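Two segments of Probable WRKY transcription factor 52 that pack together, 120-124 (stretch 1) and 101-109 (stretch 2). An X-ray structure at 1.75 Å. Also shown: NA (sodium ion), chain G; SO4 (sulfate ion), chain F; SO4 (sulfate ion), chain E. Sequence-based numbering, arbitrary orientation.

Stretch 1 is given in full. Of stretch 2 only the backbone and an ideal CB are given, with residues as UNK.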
# COMPACT_ATOMS: atom_id res chain seq x y z
N HIS A 120 -3.02 -1.71 16.44
CA HIS A 120 -2.16 -0.85 15.62
C HIS A 120 -3.09 0.13 14.91
O HIS A 120 -4.24 -0.22 14.61
CB HIS A 120 -1.40 -1.70 14.60
CG HIS A 120 -0.43 -2.65 15.23
ND1 HIS A 120 0.88 -2.33 15.45
CD2 HIS A 120 -0.61 -3.91 15.70
CE1 HIS A 120 1.49 -3.35 16.04
NE2 HIS A 120 0.61 -4.32 16.21
N GLN A 121 -2.63 1.35 14.65
CA GLN A 121 -3.49 2.36 14.02
C GLN A 121 -2.76 3.18 12.96
O GLN A 121 -1.59 3.52 13.12
CB GLN A 121 -4.01 3.36 15.06
CG GLN A 121 -4.47 2.80 16.38
CD GLN A 121 -4.63 3.90 17.42
OE1 GLN A 121 -5.02 5.02 17.10
NE2 GLN A 121 -4.28 3.58 18.67
N SER A 122 -3.48 3.53 11.89
CA SER A 122 -3.02 4.58 10.99
C SER A 122 -2.76 5.86 11.78
O SER A 122 -3.50 6.17 12.73
CB SER A 122 -4.08 4.87 9.92
OG SER A 122 -4.25 3.77 9.05
N ARG A 123 -1.74 6.60 11.37
CA ARG A 123 -1.36 7.86 11.99
C ARG A 123 -1.14 8.92 10.93
O ARG A 123 -0.71 8.63 9.81
CB ARG A 123 -0.06 7.71 12.78
CG ARG A 123 -0.13 6.74 13.94
CD ARG A 123 -0.93 7.31 15.07
NE ARG A 123 -0.95 6.42 16.22
CZ ARG A 123 -1.55 6.72 17.37
NH1 ARG A 123 -2.17 7.89 17.51
NH2 ARG A 123 -1.52 5.86 18.38
N LYS A 124 -1.43 10.16 11.30
CA LYS A 124 -1.23 11.32 10.44
C LYS A 124 0.19 11.39 9.89
O LYS A 124 1.16 11.39 10.66
CB LYS A 124 -1.55 12.60 11.22
CG LYS A 124 -1.62 13.87 10.40
CD LYS A 124 -1.43 15.10 11.29
CE LYS A 124 -2.08 14.92 12.66
NZ LYS A 124 -1.49 15.83 13.68
N UNK A 101 -8.87 8.75 7.92
CA UNK A 101 -9.78 9.63 8.63
C UNK A 101 -10.47 8.83 9.72
O UNK A 101 -11.70 8.67 9.72
CB UNK A 101 -10.80 10.26 7.68
N UNK A 102 -9.67 8.31 10.65
CA UNK A 102 -10.14 7.35 11.65
C UNK A 102 -11.16 7.95 12.60
O UNK A 102 -11.01 9.09 13.06
CB UNK A 102 -8.96 6.81 12.45
N UNK A 103 -12.20 7.18 12.87
CA UNK A 103 -13.09 7.48 13.98
C UNK A 103 -12.42 6.78 15.16
O UNK A 103 -12.86 5.73 15.62
CB UNK A 103 -14.53 7.01 13.74
N UNK A 104 -11.32 7.37 15.63
CA UNK A 104 -10.41 6.66 16.51
C UNK A 104 -11.03 6.35 17.87
O UNK A 104 -10.98 5.21 18.32
CB UNK A 104 -9.13 7.48 16.70
N UNK A 105 -11.59 7.36 18.52
CA UNK A 105 -12.18 7.15 19.85
C UNK A 105 -13.31 6.13 19.82
O UNK A 105 -13.45 5.30 20.73
CB UNK A 105 -12.70 8.47 20.41
N UNK A 106 -14.13 6.19 18.77
CA UNK A 106 -15.21 5.23 18.59
C UNK A 106 -14.71 3.80 18.44
O UNK A 106 -15.26 2.87 19.04
CB UNK A 106 -16.04 5.61 17.37
N UNK A 107 -13.66 3.61 17.65
CA UNK A 107 -13.10 2.28 17.46
C UNK A 107 -12.37 1.77 18.69
O UNK A 107 -12.43 0.59 19.00
CB UNK A 107 -12.15 2.28 16.26
N UNK A 108 -11.70 2.66 19.41
CA UNK A 108 -11.00 2.21 20.62
C UNK A 108 -12.03 1.72 21.66
O UNK A 108 -11.81 0.71 22.34
CB UNK A 108 -10.14 3.34 21.20
N UNK A 109 -13.15 2.42 21.74
CA UNK A 109 -14.25 2.02 22.63
C UNK A 109 -14.78 0.66 22.20
O UNK A 109 -14.97 -0.24 23.02
CB UNK A 109 -15.37 3.06 22.62
NA NA G . 1.82 0.19 15.06
S SO4 F . 0.21 2.81 16.92
O1 SO4 F . -0.14 1.91 15.82
O2 SO4 F . 1.33 2.26 17.68
O3 SO4 F . -0.95 2.95 17.80
O4 SO4 F . 0.60 4.12 16.38
S SO4 E . -2.48 11.11 14.79
O1 SO4 E . -1.02 11.06 14.79
O2 SO4 E . -2.96 10.42 15.99
O3 SO4 E . -3.02 10.47 13.59
O4 SO4 E . -2.92 12.50 14.80

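Position 101 has nothing of stretch 1 within 5.5 Å of its ideal CB, so this contact sets no demand there and a small polar residue serves as well as most. It is Ser101, which makes no contact.

At 102 the backbone is extended (phi/psi -65/137) and CA-to-CB points toward stretch 1, yet the ideal CB still lies 5.5 Å from Ser122 O. That gap calls for a side chain of middle length. Leucine, isoleucine or methionine could fill it, and a polar chain might instead seek the carbonyl. The residue is Leu102, with chi1 m and chi2 t. Its CD1 comes to 3.6 Å from Ser122 O and 4.2 Å from Gln121 CB, a packing contact that leaves the carbonyl free for another donor.

Position 103 stands right before the helix, at the N-cap, and its CB is out of reach. Serine, threonine, aspartate or asparagine often cap a helix here; Leu103 is found instead, contributing its backbone O as acceptor for the N of position 107.

Position 104 carries the most information. It lies in the helix, its CB points toward stretch 1, and Gln121 OE1 is 4.8 Å from the ideal CB. Ser122 O is a second acceptor nearby, and a sulfate lies beyond. A donor is wanted: lysine could reach one acceptor or the sulfate, while a guanidinium can serve several at once. Arg104 NH1 donates to Gln121 OE1 at 2.7 Å and to Ser122 O at 3.2 Å, both nearly straight and near the guanidinium plane. The cost is a like charge, with Arg104 NH1 3.7 Å from Arg123 NH1 and over one face of that guanidinium. The sulfate of chain E offers compensating negative charge: Arg123 NH1 donates to its O2 at 3.1 Å, and Arg104 NH2 lies 3.1 Å from its O3.

Positions 105, 106 and 107 turn out of reach, so helical propensity and outside surroundings matter more than stretch 1. They are Asp105, Gln106 and Trp107, the last with its indole nitrogen hydrogen-bonded elsewhere in the structure.

One turn after 104, position 108 has a sideways CB with nothing within 5.5 Å. Alanine would stop short, whereas leucine, methionine or a long polar chain could extend toward the Gln121 amide. Leu108 does so, its CD2 reaching 4.2 Å from Gln121 NE2.

Position 109 is again out of reach and permissive; Ser109 continues the helix, its N hydrogen-bonded to Asp105 O.

Stretch 2 101-109: SLLRDQWLS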
# COMPACT_ATOMS: atom_id res chain seq x y z
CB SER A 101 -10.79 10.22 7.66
OG SER A 101 -11.42 11.37 8.20
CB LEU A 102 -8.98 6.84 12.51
CG LEU A 102 -7.88 5.96 11.95
CD1 LEU A 102 -6.99 5.48 13.08
CD2 LEU A 102 -8.49 4.79 11.19
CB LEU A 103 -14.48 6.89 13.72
CG LEU A 103 -15.19 7.52 12.52
CD1 LEU A 103 -16.60 6.94 12.33
CD2 LEU A 103 -15.24 9.02 12.67
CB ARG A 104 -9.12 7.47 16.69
CG ARG A 104 -8.02 6.73 17.41
CD ARG A 104 -6.80 7.62 17.60
NE ARG A 104 -6.58 8.48 16.43
CZ ARG A 104 -5.77 8.19 15.41
NH1 ARG A 104 -5.07 7.06 15.38
NH2 ARG A 104 -5.65 9.05 14.40
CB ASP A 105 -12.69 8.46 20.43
CG ASP A 105 -11.58 9.45 20.71
OD1 ASP A 105 -10.42 9.00 20.85
OD2 ASP A 105 -11.87 10.66 20.80
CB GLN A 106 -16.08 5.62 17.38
CG GLN A 106 -16.81 6.94 17.54
CD GLN A 106 -16.09 8.13 16.93
OE1 GLN A 106 -14.86 8.20 16.92
NE2 GLN A 106 -16.86 9.08 16.42
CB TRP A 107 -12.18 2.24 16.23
CG TRP A 107 -12.94 1.92 14.99
CD1 TRP A 107 -13.29 2.79 13.99
CD2 TRP A 107 -13.49 0.65 14.63
NE1 TRP A 107 -14.02 2.13 13.03
CE2 TRP A 107 -14.15 0.81 13.40
CE3 TRP A 107 -13.48 -0.61 15.23
CZ2 TRP A 107 -14.79 -0.25 12.75
CZ3 TRP A 107 -14.12 -1.66 14.59
CH2 TRP A 107 -14.76 -1.47 13.36
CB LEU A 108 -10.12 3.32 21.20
CG LEU A 108 -8.93 3.65 20.31
CD1 LEU A 108 -8.09 4.75 20.94
CD2 LEU A 108 -8.09 2.41 20.09
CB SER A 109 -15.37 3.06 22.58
OG SER A 109 -16.46 2.66 23.39
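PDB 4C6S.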